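Local atomic coordinates of lipolytic protein G-D-S-L family (Chitinophaga pinensis, PDB entry 4Q7Q), a protein that probably hydrolyses ester bonds as a lipase or acylhydrolase of the SGNH superfamily, although its substrate is unknown. Residues D23-G26 with N27-K31; I112-I115 with R116-N119; L232-D235 with G236-S240; L251-V254 with F255-L258. All coordinates share one frame; numbering follows the deposited sequence.

How the contacts relate
All four contacts are local, each between residues a few positions apart, but they differ in depth and chemistry. Contact 3 is wholly buried and mostly polar: a carboxylate, an imidazole and backbone groups bonded in the loop before helix 241-257. Contact 1, a beta turn with an exposed outer side, packs directly on it, Val29 CG2 lying 3.6 Å from Tyr234 CD2. Contacts 2 and 4 lie toward the C-terminal parts of helices 104-118 and 241-257, with centres about 20 Å apart; each turns aliphatic side chains to the parallel sheet, both reaching strand 123-127, and charged ones outward. Contact 3 leads straight into the helix that carries contact 4.

Contact 1: D23-G26 with N27-K31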
ATOM      1  N   ASP A  23     -11.539 -12.686   3.031  1.00 21.64           N
ATOM      2  CA  ASP A  23     -12.604 -12.555   4.025  1.00 21.99           C
ATOM      3  C   ASP A  23     -12.471 -11.240   4.800  1.00 22.41           C
ATOM      4  O   ASP A  23     -13.473 -10.648   5.201  1.00 23.36           O
ATOM      5  CB  ASP A  23     -12.599 -13.737   4.998  1.00 24.56           C
ATOM      6  CG  ASP A  23     -11.273 -13.902   5.714  1.00 27.24           C
ATOM      7  OD1 ASP A  23     -10.223 -13.880   5.041  1.00 28.14           O
ATOM      8  OD2 ASP A  23     -11.280 -14.056   6.954  1.00 30.65           O
ATOM      9  N   GLU A  24     -11.236 -10.772   4.981  1.00 21.96           N
ATOM     10  CA  GLU A  24     -11.005  -9.532   5.720  1.00 21.67           C
ATOM     11  C   GLU A  24     -11.344  -8.279   4.908  1.00 21.58           C
ATOM     12  O   GLU A  24     -11.380  -7.177   5.461  1.00 22.32           O
ATOM     13  CB  GLU A  24      -9.576  -9.473   6.269  1.00 21.90           C
ATOM     14  CG  GLU A  24      -9.358 -10.467   7.404  1.00 23.06           C
ATOM     15  CD  GLU A  24      -7.934 -10.510   7.913  1.00 24.38           C
ATOM     16  OE1 GLU A  24      -7.420  -9.472   8.387  1.00 25.36           O
ATOM     17  OE2 GLU A  24      -7.328 -11.596   7.840  1.00 24.97           O
ATOM     18  N   THR A  25     -11.596  -8.447   3.609  1.00 20.26           N
ATOM     19  CA  THR A  25     -12.139  -7.357   2.795  1.00 20.30           C
ATOM     20  C   THR A  25     -13.667  -7.357   2.839  1.00 21.46           C
ATOM     21  O   THR A  25     -14.307  -6.581   2.133  1.00 22.29           O
ATOM     22  CB  THR A  25     -11.693  -7.429   1.313  1.00 19.12           C
ATOM     23  OG1 THR A  25     -12.372  -8.506   0.649  1.00 20.33           O
ATOM     24  CG2 THR A  25     -10.182  -7.619   1.201  1.00 19.74           C
ATOM     25  N   GLY A  26     -14.255  -8.235   3.649  1.00 23.38           N
ATOM     26  CA  GLY A  26     -15.696  -8.418   3.633  1.00 25.16           C
ATOM     27  C   GLY A  26     -16.131  -9.079   2.336  1.00 26.55           C
ATOM     28  O   GLY A  26     -17.275  -8.926   1.890  1.00 27.73           O
ATOM     29  N   ASN A  27     -15.199  -9.808   1.730  1.00 26.69           N
ATOM     30  CA  ASN A  27     -15.392 -10.426   0.420  1.00 27.79           C
ATOM     31  C   ASN A  27     -15.742  -9.433  -0.690  1.00 26.85           C
ATOM     32  O   ASN A  27     -16.364  -9.801  -1.688  1.00 28.13           O
ATOM     33  CB  ASN A  27     -16.408 -11.569   0.497  1.00 31.78           C
ATOM     34  CG  ASN A  27     -15.996 -12.628   1.487  1.00 34.93           C
ATOM     35  OD1 ASN A  27     -14.969 -13.286   1.314  1.00 35.11           O
ATOM     36  ND2 ASN A  27     -16.787 -12.797   2.541  1.00 37.13           N
ATOM     37  N   ARG A  28     -15.332  -8.180  -0.510  1.00 24.36           N
ATOM     38  CA  ARG A  28     -15.486  -7.163  -1.544  1.00 24.65           C
ATOM     39  C   ARG A  28     -14.484  -7.378  -2.668  1.00 24.68           C
ATOM     40  O   ARG A  28     -14.671  -6.880  -3.779  1.00 25.24           O
ATOM     41  CB  ARG A  28     -15.295  -5.759  -0.965  1.00 26.80           C
ATOM     42  CG  ARG A  28     -16.305  -5.362   0.099  1.00 30.15           C
ATOM     43  CD  ARG A  28     -17.166  -4.193  -0.336  1.00 33.06           C
ATOM     44  NE  ARG A  28     -18.208  -3.922   0.648  1.00 34.34           N
ATOM     45  CZ  ARG A  28     -18.403  -2.753   1.248  1.00 35.64           C
ATOM     46  NH1 ARG A  28     -17.633  -1.712   0.960  1.00 35.94           N
ATOM     47  NH2 ARG A  28     -19.389  -2.621   2.128  1.00 35.75           N
ATOM     48  N   VAL A  29     -13.417  -8.113  -2.370  1.00 22.92           N
ATOM     49  CA  VAL A  29     -12.354  -8.379  -3.336  1.00 23.00           C
ATOM     50  C   VAL A  29     -12.290  -9.872  -3.646  1.00 23.46           C
ATOM     51  O   VAL A  29     -12.408 -10.700  -2.742  1.00 23.97           O
ATOM     52  CB  VAL A  29     -10.989  -7.923  -2.771  1.00 23.22           C
ATOM     53  CG1 VAL A  29      -9.845  -8.284  -3.722  1.00 22.86           C
ATOM     54  CG2 VAL A  29     -11.014  -6.431  -2.480  1.00 23.49           C
ATOM     55  N   SER A  30     -12.093 -10.218  -4.915  1.00 23.21           N
ATOM     56  CA  SER A  30     -12.002 -11.626  -5.305  1.00 23.63           C
ATOM     57  C   SER A  30     -10.579 -12.054  -5.693  1.00 22.66           C
ATOM     58  O   SER A  30     -10.239 -13.230  -5.600  1.00 22.47           O
ATOM     59  CB  SER A  30     -12.996 -11.956  -6.422  1.00 26.15           C
ATOM     60  OG  SER A  30     -12.663 -11.285  -7.623  1.00 27.92           O
ATOM     61  N   LYS A  31      -9.755 -11.102  -6.119  1.00 21.85           N
ATOM     62  CA  LYS A  31      -8.367 -11.402  -6.460  1.00 21.10           C
ATOM     63  C   LYS A  31      -7.472 -10.226  -6.095  1.00 19.75           C
ATOM     64  O   LYS A  31      -7.688  -9.106  -6.561  1.00 19.83           O
ATOM     65  CB  LYS A  31      -8.209 -11.728  -7.953  1.00 23.56           C
ATOM     66  CG  LYS A  31      -8.811 -13.061  -8.415  1.00 25.92           C
ATOM     67  CD  LYS A  31      -8.547 -13.298  -9.900  1.00 27.61           C
ATOM     68  CE  LYS A  31      -9.203 -14.583 -10.380  1.00 32.08           C
ATOM     69  NZ  LYS A  31      -8.919 -14.869 -11.818  1.00 34.17           N
TER
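The chain folds back through a type I' beta turn from Thr25 to Arg28, with Gly26 and Asn27 both at positive phi and Arg28 N bonded to Thr25 O at 3.3 Å. That bond is a skewed one: the N-H reaches the oxygen from above the carbonyl plane, at a C=O...N angle of 109°. Thr25 closes the turn a second time with its side chain. A chi1 of 73° sets OG1 between its own backbone N and carbonyl carbon, where it accepts a hydrogen bond from Val29 N at 3.2 Å; the same hydroxyl is also bonded to Leu22 O, three residues back, so it links the turn to the chain leading into it. The methyls meet on the buried side, the Thr25 and Val29 side chains crossing at about a right angle. Tyr234 touches both. On the outer side Asn27 leans back over the chain, its OD1 3.7 Å from Asp23 CA. Arg28 starts against the turn and then bends away at chi2, carrying its guanidinium to Tyr225 O, near a probable Ser-His-Asp triad of the SGNH hydrolase fold. Where that side chain sets out, Arg28 CG rests 3.1 Å from Thr25 O.

Contact 2: I112-I115 with R116-N119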
ATOM      1  N   ILE A 112      16.378  -3.392   2.685  1.00 18.32           N
ATOM      2  CA  ILE A 112      17.161  -3.717   1.495  1.00 20.30           C
ATOM      3  C   ILE A 112      18.451  -4.449   1.870  1.00 20.00           C
ATOM      4  O   ILE A 112      18.874  -5.374   1.175  1.00 22.51           O
ATOM      5  CB  ILE A 112      17.430  -2.465   0.639  1.00 21.45           C
ATOM      6  CG1 ILE A 112      16.123  -2.032  -0.029  1.00 21.87           C
ATOM      7  CG2 ILE A 112      18.503  -2.740  -0.413  1.00 22.19           C
ATOM      8  CD1 ILE A 112      16.165  -0.648  -0.621  1.00 22.04           C
ATOM      9  N   SER A 113      19.054  -4.069   2.991  1.00 21.35           N
ATOM     10  CA  SER A 113      20.248  -4.772   3.460  1.00 21.89           C
ATOM     11  C   SER A 113      19.952  -6.232   3.790  1.00 22.49           C
ATOM     12  O   SER A 113      20.746  -7.114   3.462  1.00 23.24           O
ATOM     13  CB  SER A 113      20.866  -4.070   4.666  1.00 24.92           C
ATOM     14  OG  SER A 113      21.360  -2.797   4.296  1.00 27.32           O
ATOM     15  N   LYS A 114      18.804  -6.491   4.420  1.00 22.76           N
ATOM     16  CA  LYS A 114      18.416  -7.868   4.739  1.00 22.91           C
ATOM     17  C   LYS A 114      18.225  -8.689   3.473  1.00 21.93           C
ATOM     18  O   LYS A 114      18.663  -9.836   3.390  1.00 23.07           O
ATOM     19  CB  LYS A 114      17.131  -7.911   5.561  1.00 23.34           C
ATOM     20  CG  LYS A 114      16.663  -9.324   5.889  1.00 23.16           C
ATOM     21  CD  LYS A 114      17.609 -10.008   6.866  1.00 24.94           C
ATOM     22  CE  LYS A 114      17.013 -11.301   7.403  1.00 27.28           C
ATOM     23  NZ  LYS A 114      17.969 -12.006   8.315  1.00 27.74           N
ATOM     24  N   ILE A 115      17.555  -8.101   2.491  1.00 21.10           N
ATOM     25  CA  ILE A 115      17.324  -8.784   1.223  1.00 21.71           C
ATOM     26  C   ILE A 115      18.646  -9.213   0.589  1.00 22.86           C
ATOM     27  O   ILE A 115      18.802 -10.356   0.149  1.00 23.90           O
ATOM     28  CB  ILE A 115      16.548  -7.891   0.252  1.00 21.30           C
ATOM     29  CG1 ILE A 115      15.112  -7.732   0.747  1.00 21.10           C
ATOM     30  CG2 ILE A 115      16.590  -8.480  -1.151  1.00 23.15           C
ATOM     31  CD1 ILE A 115      14.295  -6.717  -0.029  1.00 22.38           C
ATOM     32  N   ARG A 116      19.608  -8.297   0.577  1.00 23.20           N
ATOM     33  CA  ARG A 116      20.909  -8.570  -0.016  1.00 25.07           C
ATOM     34  C   ARG A 116      21.691  -9.617   0.780  1.00 26.10           C
ATOM     35  O   ARG A 116      22.467 -10.384   0.213  1.00 28.28           O
ATOM     36  CB  ARG A 116      21.695  -7.270  -0.195  1.00 26.35           C
ATOM     37  CG  ARG A 116      21.116  -6.405  -1.313  1.00 28.63           C
ATOM     38  CD  ARG A 116      21.748  -5.032  -1.385  1.00 30.14           C
ATOM     39  NE  ARG A 116      21.335  -4.308  -2.586  1.00 29.83           N
ATOM     40  CZ  ARG A 116      21.417  -2.987  -2.725  1.00 31.23           C
ATOM     41  NH1 ARG A 116      21.871  -2.240  -1.725  1.00 30.81           N
ATOM     42  NH2 ARG A 116      21.023  -2.407  -3.854  1.00 32.78           N
ATOM     43  N   GLN A 117      21.466  -9.663   2.090  1.00 26.53           N
ATOM     44  CA  GLN A 117      22.036 -10.721   2.919  1.00 28.59           C
ATOM     45  C   GLN A 117      21.429 -12.077   2.551  1.00 27.66           C
ATOM     46  O   GLN A 117      22.141 -13.076   2.436  1.00 28.30           O
ATOM     47  CB  GLN A 117      21.796 -10.432   4.400  1.00 32.15           C
ATOM     48  CG  GLN A 117      22.136 -11.591   5.326  1.00 35.97           C
ATOM     49  CD  GLN A 117      21.300 -11.582   6.597  1.00 40.13           C
ATOM     50  OE1 GLN A 117      20.195 -12.130   6.636  1.00 40.93           O
ATOM     51  NE2 GLN A 117      21.823 -10.952   7.642  1.00 41.85           N
ATOM     52  N   LEU A 118      20.110 -12.100   2.368  1.00 27.03           N
ATOM     53  CA  LEU A 118      19.398 -13.326   2.014  1.00 26.02           C
ATOM     54  C   LEU A 118      19.802 -13.833   0.639  1.00 26.18           C
ATOM     55  O   LEU A 118      20.019 -15.030   0.448  1.00 27.48           O
ATOM     56  CB  LEU A 118      17.883 -13.103   2.053  1.00 25.75           C
ATOM     57  CG  LEU A 118      17.252 -12.947   3.437  1.00 27.31           C
ATOM     58  CD1 LEU A 118      15.840 -12.380   3.323  1.00 28.79           C
ATOM     59  CD2 LEU A 118      17.253 -14.286   4.166  1.00 28.73           C
ATOM     60  N   ASN A 119      19.885 -12.922  -0.321  1.00 24.75           N
ATOM     61  CA  ASN A 119      20.328 -13.260  -1.661  1.00 26.18           C
ATOM     62  C   ASN A 119      20.900 -12.037  -2.364  1.00 26.42           C
ATOM     63  O   ASN A 119      20.155 -11.214  -2.888  1.00 26.07           O
ATOM     64  CB  ASN A 119      19.180 -13.865  -2.479  1.00 25.20           C
ATOM     65  CG  ASN A 119      19.646 -14.405  -3.814  1.00 26.52           C
ATOM     66  OD1 ASN A 119      20.825 -14.310  -4.149  1.00 26.39           O
ATOM     67  ND2 ASN A 119      18.727 -14.978  -4.579  1.00 27.63           N
TER
HETATM   68  O   HOH W   1      22.472  -2.492   1.089  1.00 38.37           O
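Lys114 and Gln117 join their polar ends across the last turn of helix 104-118, a helix packed on the central parallel sheet of the SGNH hydrolase fold. Lys114 leaves the backbone with CG anti to its N (chi1 178°), bends at chi2 (69°) and then runs straight, which brings a chain that sets out away from the following turn back over it. Lys114 NZ donates to Gln117 OE1 at 2.8 Å, in the plane of the amide and on a lone pair. The ammonium also forms a salt bridge with Asp64, so the amide is its second partner. Nearer the backbone, the aliphatic part of Lys114 meets Leu118, with Lys114 CG 4.1 Å from Leu118 CD1.

Arg116 goes the other way along the helix. Its chain is extended from CG to NE and lies beside Ile112, both side chains pointing the same way. Ile112 CG2 sits over one face of the guanidinium, off toward its rim, 3.6 Å from Arg116 NH1. A water in the guanidinium plane is bonded to Arg116 NH1 at 2.9 Å and only weakly to Ser113 OG, whose stronger partner is Arg109 O, while NH2 pairs with Glu171. Ile115 packs on strands 73-77 and 123-127, and Ile112 on Ile124 of the latter. The chain leaves helical geometry at Asn119, tied by its side chain to Ala71 O; Asn119 N still bonds Ile115 O at 2.8 Å, with an N-H...O angle of 167°.

Contact 3: L232-D235 with G236-S240; sequences LTYD and GLHPS
Asp235 grips His238 twice, through ring and backbone. Among the side-chain hydrogen bonds the shortest runs from His238 ND1 to Asp235 OD2, 2.7 Å and almost straight at 176°; it lies in the imidazole plane and uses the syn lone pair of OD2, although the carboxylate and ring planes stand 54° apart. Asp235 OD1 takes two backbone donors, His238 N on its syn lone pair at 2.8 Å and Leu237 N on the anti side, tilted out of the carboxylate plane. His238 NE2 is bonded to Ser14 OG, consistent with the Ser-His-Asp triad of SGNH hydrolases. An alanine in place of Asp235 removes the acceptor of ND1 and of two backbone N-H groups, and would probably leave the imidazole less firmly fixed in its rotation.

Backbone bonds close the loop: Tyr234 N to His238 O at 3.1 Å, and Ser240 N to Leu232 O. Thr233 OG1 accepts from Gly236 N at 2.9 Å, at a point where any CB would strike Asp235 O, which calls for glycine.

Two neighbours pack on the histidine: Leu237 CG lies over the centre of one imidazole face, and Tyr234 CE2 touches His238 CB at 3.5 Å; the two rings, nearly parallel, are slid too far apart to stack.

Strand 135-136 backs Asp235 and Leu237, helix 14-17 meets His238 and Pro239, and Ser240, its OG also bonded to Asn231 O, caps helix 241-257 at Gly243 N.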
ATOM      1  N   LEU A 232     -11.742   2.287  -6.947  1.00 17.86           N
ATOM      2  CA  LEU A 232     -10.384   1.747  -6.896  1.00 16.99           C
ATOM      3  C   LEU A 232     -10.091   1.058  -5.569  1.00 16.69           C
ATOM      4  O   LEU A 232      -9.168   0.244  -5.484  1.00 16.98           O
ATOM      5  CB  LEU A 232      -9.343   2.838  -7.132  1.00 18.12           C
ATOM      6  CG  LEU A 232      -9.269   3.433  -8.531  1.00 21.07           C
ATOM      7  CD1 LEU A 232      -8.224   4.534  -8.530  1.00 22.56           C
ATOM      8  CD2 LEU A 232      -8.923   2.345  -9.538  1.00 22.16           C
ATOM      9  N   THR A 233     -10.848   1.434  -4.537  1.00 17.17           N
ATOM     10  CA  THR A 233     -10.773   0.822  -3.213  1.00 17.05           C
ATOM     11  C   THR A 233     -12.173   0.426  -2.762  1.00 17.31           C
ATOM     12  O   THR A 233     -13.170   0.879  -3.337  1.00 18.46           O
ATOM     13  CB  THR A 233     -10.209   1.786  -2.141  1.00 16.48           C
ATOM     14  OG1 THR A 233     -11.154   2.840  -1.875  1.00 16.95           O
ATOM     15  CG2 THR A 233      -8.859   2.356  -2.571  1.00 17.46           C
ATOM     16  N   TYR A 234     -12.252  -0.407  -1.728  1.00 17.36           N
ATOM     17  CA  TYR A 234     -13.549  -0.789  -1.174  1.00 17.55           C
ATOM     18  C   TYR A 234     -13.825  -0.075   0.154  1.00 17.94           C
ATOM     19  O   TYR A 234     -14.931  -0.155   0.685  1.00 19.93           O
ATOM     20  CB  TYR A 234     -13.683  -2.320  -1.032  1.00 18.06           C
ATOM     21  CG  TYR A 234     -12.693  -2.942  -0.064  1.00 17.67           C
ATOM     22  CD1 TYR A 234     -12.943  -2.952   1.312  1.00 18.09           C
ATOM     23  CD2 TYR A 234     -11.506  -3.501  -0.516  1.00 18.17           C
ATOM     24  CE1 TYR A 234     -12.030  -3.500   2.208  1.00 18.41           C
ATOM     25  CE2 TYR A 234     -10.597  -4.056   0.373  1.00 19.17           C
ATOM     26  CZ  TYR A 234     -10.866  -4.050   1.734  1.00 18.37           C
ATOM     27  OH  TYR A 234      -9.954  -4.593   2.618  1.00 18.52           O
ATOM     28  N   ASP A 235     -12.827   0.639   0.673  1.00 17.11           N
ATOM     29  CA  ASP A 235     -12.949   1.286   1.980  1.00 17.18           C
ATOM     30  C   ASP A 235     -12.166   2.598   2.070  1.00 16.19           C
ATOM     31  O   ASP A 235     -11.926   3.102   3.165  1.00 16.75           O
ATOM     32  CB  ASP A 235     -12.487   0.339   3.096  1.00 16.39           C
ATOM     33  CG  ASP A 235     -11.018  -0.037   2.975  1.00 16.30           C
ATOM     34  OD1 ASP A 235     -10.322   0.520   2.093  1.00 16.31           O
ATOM     35  OD2 ASP A 235     -10.556  -0.884   3.773  1.00 16.15           O
ATOM     36  N   GLY A 236     -11.756   3.133   0.926  1.00 16.89           N
ATOM     37  CA  GLY A 236     -10.981   4.362   0.907  1.00 16.15           C
ATOM     38  C   GLY A 236      -9.494   4.128   0.735  1.00 15.15           C
ATOM     39  O   GLY A 236      -8.775   4.995   0.231  1.00 17.94           O
ATOM     40  N   LEU A 237      -9.035   2.948   1.142  1.00 15.08           N
ATOM     41  CA  LEU A 237      -7.604   2.676   1.267  1.00 15.00           C
ATOM     42  C   LEU A 237      -7.168   1.401   0.546  1.00 15.12           C
ATOM     43  O   LEU A 237      -6.211   1.414  -0.233  1.00 15.52           O
ATOM     44  CB  LEU A 237      -7.236   2.592   2.749  1.00 16.28           C
ATOM     45  CG  LEU A 237      -5.853   2.066   3.167  1.00 17.62           C
ATOM     46  CD1 LEU A 237      -4.711   2.913   2.615  1.00 16.80           C
ATOM     47  CD2 LEU A 237      -5.762   1.976   4.682  1.00 17.51           C
ATOM     48  N   HIS A 238      -7.873   0.305   0.802  1.00 14.76           N
ATOM     49  CA  HIS A 238      -7.457  -0.989   0.279  1.00 14.27           C
ATOM     50  C   HIS A 238      -8.059  -1.239  -1.085  1.00 15.18           C
ATOM     51  O   HIS A 238      -9.260  -1.092  -1.264  1.00 16.51           O
ATOM     52  CB  HIS A 238      -7.857  -2.098   1.246  1.00 15.83           C
ATOM     53  CG  HIS A 238      -7.231  -1.953   2.596  1.00 15.37           C
ATOM     54  ND1 HIS A 238      -7.924  -1.491   3.695  1.00 16.34           N
ATOM     55  CD2 HIS A 238      -5.964  -2.176   3.011  1.00 15.96           C
ATOM     56  CE1 HIS A 238      -7.108  -1.450   4.735  1.00 17.74           C
ATOM     57  NE2 HIS A 238      -5.914  -1.862   4.349  1.00 17.32           N
ATOM     58  N   PRO A 239      -7.218  -1.614  -2.054  1.00 14.60           N
ATOM     59  CA  PRO A 239      -7.661  -1.805  -3.432  1.00 16.09           C
ATOM     60  C   PRO A 239      -8.841  -2.762  -3.596  1.00 16.20           C
ATOM     61  O   PRO A 239      -8.967  -3.794  -2.917  1.00 16.21           O
ATOM     62  CB  PRO A 239      -6.421  -2.384  -4.112  1.00 16.23           C
ATOM     63  CG  PRO A 239      -5.293  -1.795  -3.365  1.00 15.91           C
ATOM     64  CD  PRO A 239      -5.750  -1.699  -1.932  1.00 14.66           C
ATOM     65  N   SER A 240      -9.711  -2.384  -4.523  1.00 16.38           N
ATOM     66  CA  SER A 240     -10.733  -3.269  -5.048  1.00 17.91           C
ATOM     67  C   SER A 240     -10.111  -4.220  -6.062  1.00 18.24           C
ATOM     68  O   SER A 240      -8.907  -4.183  -6.303  1.00 18.93           O
ATOM     69  CB  SER A 240     -11.791  -2.431  -5.751  1.00 19.10           C
ATOM     70  OG  SER A 240     -11.215  -1.739  -6.847  1.00 19.78           O
TER

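Contact 4: L251-V254 with F255-L258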
ATOM      1  N   LEU A 251       3.176  -3.655 -11.958  1.00 19.65           N
ATOM      2  CA  LEU A 251       4.238  -4.487 -11.412  1.00 19.68           C
ATOM      3  C   LEU A 251       4.753  -5.458 -12.465  1.00 20.44           C
ATOM      4  O   LEU A 251       5.958  -5.684 -12.580  1.00 20.35           O
ATOM      5  CB  LEU A 251       3.742  -5.243 -10.178  1.00 19.58           C
ATOM      6  CG  LEU A 251       4.770  -6.114  -9.454  1.00 20.51           C
ATOM      7  CD1 LEU A 251       5.999  -5.294  -9.065  1.00 21.53           C
ATOM      8  CD2 LEU A 251       4.161  -6.787  -8.227  1.00 20.85           C
ATOM      9  N   ALA A 252       3.835  -6.016 -13.246  1.00 20.54           N
ATOM     10  CA  ALA A 252       4.229  -6.941 -14.303  1.00 21.63           C
ATOM     11  C   ALA A 252       5.151  -6.285 -15.332  1.00 22.96           C
ATOM     12  O   ALA A 252       6.099  -6.915 -15.796  1.00 23.14           O
ATOM     13  CB  ALA A 252       3.004  -7.564 -14.976  1.00 22.40           C
ATOM     14  N   ASP A 253       4.890  -5.023 -15.668  1.00 23.17           N
ATOM     15  CA  ASP A 253       5.741  -4.296 -16.610  1.00 25.24           C
ATOM     16  C   ASP A 253       7.181  -4.212 -16.104  1.00 24.56           C
ATOM     17  O   ASP A 253       8.132  -4.404 -16.860  1.00 24.40           O
ATOM     18  CB  ASP A 253       5.199  -2.886 -16.869  1.00 29.82           C
ATOM     19  CG  ASP A 253       3.895  -2.889 -17.647  1.00 36.03           C
ATOM     20  OD1 ASP A 253       3.585  -3.910 -18.295  1.00 38.21           O
ATOM     21  OD2 ASP A 253       3.184  -1.861 -17.620  1.00 39.09           O
ATOM     22  N   VAL A 254       7.338  -3.914 -14.819  1.00 22.57           N
ATOM     23  CA  VAL A 254       8.667  -3.814 -14.227  1.00 22.23           C
ATOM     24  C   VAL A 254       9.365  -5.179 -14.181  1.00 23.11           C
ATOM     25  O   VAL A 254      10.549  -5.298 -14.503  1.00 23.92           O
ATOM     26  CB  VAL A 254       8.595  -3.198 -12.826  1.00 22.05           C
ATOM     27  CG1 VAL A 254       9.923  -3.365 -12.107  1.00 23.42           C
ATOM     28  CG2 VAL A 254       8.211  -1.725 -12.927  1.00 23.76           C
ATOM     29  N   PHE A 255       8.630  -6.212 -13.789  1.00 21.72           N
ATOM     30  CA  PHE A 255       9.186  -7.559 -13.795  1.00 21.96           C
ATOM     31  C   PHE A 255       9.666  -7.937 -15.193  1.00 24.07           C
ATOM     32  O   PHE A 255      10.740  -8.525 -15.342  1.00 23.39           O
ATOM     33  CB  PHE A 255       8.163  -8.575 -13.279  1.00 21.15           C
ATOM     34  CG  PHE A 255       8.031  -8.605 -11.776  1.00 21.79           C
ATOM     35  CD1 PHE A 255       8.835  -7.814 -10.966  1.00 21.74           C
ATOM     36  CD2 PHE A 255       7.104  -9.437 -11.173  1.00 22.07           C
ATOM     37  CE1 PHE A 255       8.719  -7.856  -9.581  1.00 21.00           C
ATOM     38  CE2 PHE A 255       6.979  -9.479  -9.793  1.00 20.75           C
ATOM     39  CZ  PHE A 255       7.791  -8.687  -8.994  1.00 20.72           C
ATOM     40  N   ARG A 256       8.883  -7.588 -16.213  1.00 24.82           N
ATOM     41  CA  ARG A 256       9.295  -7.837 -17.595  1.00 27.64           C
ATOM     42  C   ARG A 256      10.596  -7.119 -17.929  1.00 28.97           C
ATOM     43  O   ARG A 256      11.494  -7.706 -18.529  1.00 28.61           O
ATOM     44  CB  ARG A 256       8.214  -7.400 -18.584  1.00 29.41           C
ATOM     45  CG  ARG A 256       6.963  -8.249 -18.578  1.00 31.26           C
ATOM     46  CD  ARG A 256       6.077  -7.881 -19.756  1.00 34.03           C
ATOM     47  NE  ARG A 256       4.939  -8.782 -19.893  1.00 36.80           N
ATOM     48  CZ  ARG A 256       3.712  -8.509 -19.463  1.00 39.09           C
ATOM     49  NH1 ARG A 256       3.455  -7.352 -18.865  1.00 40.19           N
ATOM     50  NH2 ARG A 256       2.738  -9.393 -19.637  1.00 40.08           N
ATOM     51  N   GLN A 257      10.693  -5.850 -17.546  1.00 29.65           N
ATOM     52  CA  GLN A 257      11.885  -5.059 -17.844  1.00 32.93           C
ATOM     53  C   GLN A 257      13.121  -5.635 -17.161  1.00 32.17           C
ATOM     54  O   GLN A 257      14.237  -5.511 -17.669  1.00 32.88           O
ATOM     55  CB  GLN A 257      11.683  -3.597 -17.438  1.00 36.67           C
ATOM     56  CG  GLN A 257      10.632  -2.867 -18.262  1.00 41.29           C
ATOM     57  CD  GLN A 257      10.113  -1.614 -17.579  1.00 44.98           C
ATOM     58  OE1 GLN A 257      10.570  -1.246 -16.494  1.00 45.75           O
ATOM     59  NE2 GLN A 257       9.146  -0.954 -18.210  1.00 46.58           N
ATOM     60  N   LEU A 258      12.911  -6.277 -16.016  1.00 31.84           N
ATOM     61  CA  LEU A 258      13.993  -6.917 -15.274  1.00 32.20           C
ATOM     62  C   LEU A 258      14.392  -8.269 -15.855  1.00 32.23           C
ATOM     63  O   LEU A 258      15.343  -8.894 -15.381  1.00 33.23           O
ATOM     64  CB  LEU A 258      13.599  -7.093 -13.808  1.00 32.08           C
ATOM     65  CG  LEU A 258      13.728  -5.853 -12.930  1.00 31.94           C
ATOM     66  CD1 LEU A 258      13.201  -6.152 -11.539  1.00 32.29           C
ATOM     67  CD2 LEU A 258      15.184  -5.419 -12.882  1.00 32.84           C
TER
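Leu251 lies over the face of the Phe255 ring one turn ahead of it on helix 241-257, which packs against the parallel sheet of the SGNH hydrolase fold. Leu251 CG stands anti to its backbone N (chi1 -177°), a setting that turns the isobutyl group down the helix toward the phenyl. Leu251 CD1 makes a CH-pi contact, 4.1 Å from the centroid of the Phe255 ring and 25° off the normal, displaced toward the rim on the CE1 and CZ side. The two side chains meet at a slant, and their own backbones are linked by the bond from Phe255 N to Leu251 O at 3.0 Å. Trp8 and the same phenyl form an edge-to-face pair, with Leu37 of helix 33-40 and Val125 of strand 123-127 also touching the ring. An alanine at Phe255 would probably open a gap beside Leu251 CD1 and leave Trp8 without its aromatic partner.

Farther round the helix the pairing is ionic. Asp253 OD1 comes to the edge of the Arg256 guanidinium, near its plane, and forms a long salt bridge to Arg256 NH1 of 3.5 Å, with the two flat groups inclined at 41°. Arg256 is extended from CG to NE and also passes Ala252, whose CB is 3.9 Å from Arg256 NH1.

Val254 and Leu258 continue the apolar side, both touching Pro174 and Val125. Their closest side-chain approach is loose, Val254 CG1 to Leu258 CD1 at 4.3 Å, while Leu258 N bonds Val254 O at 3.0 Å.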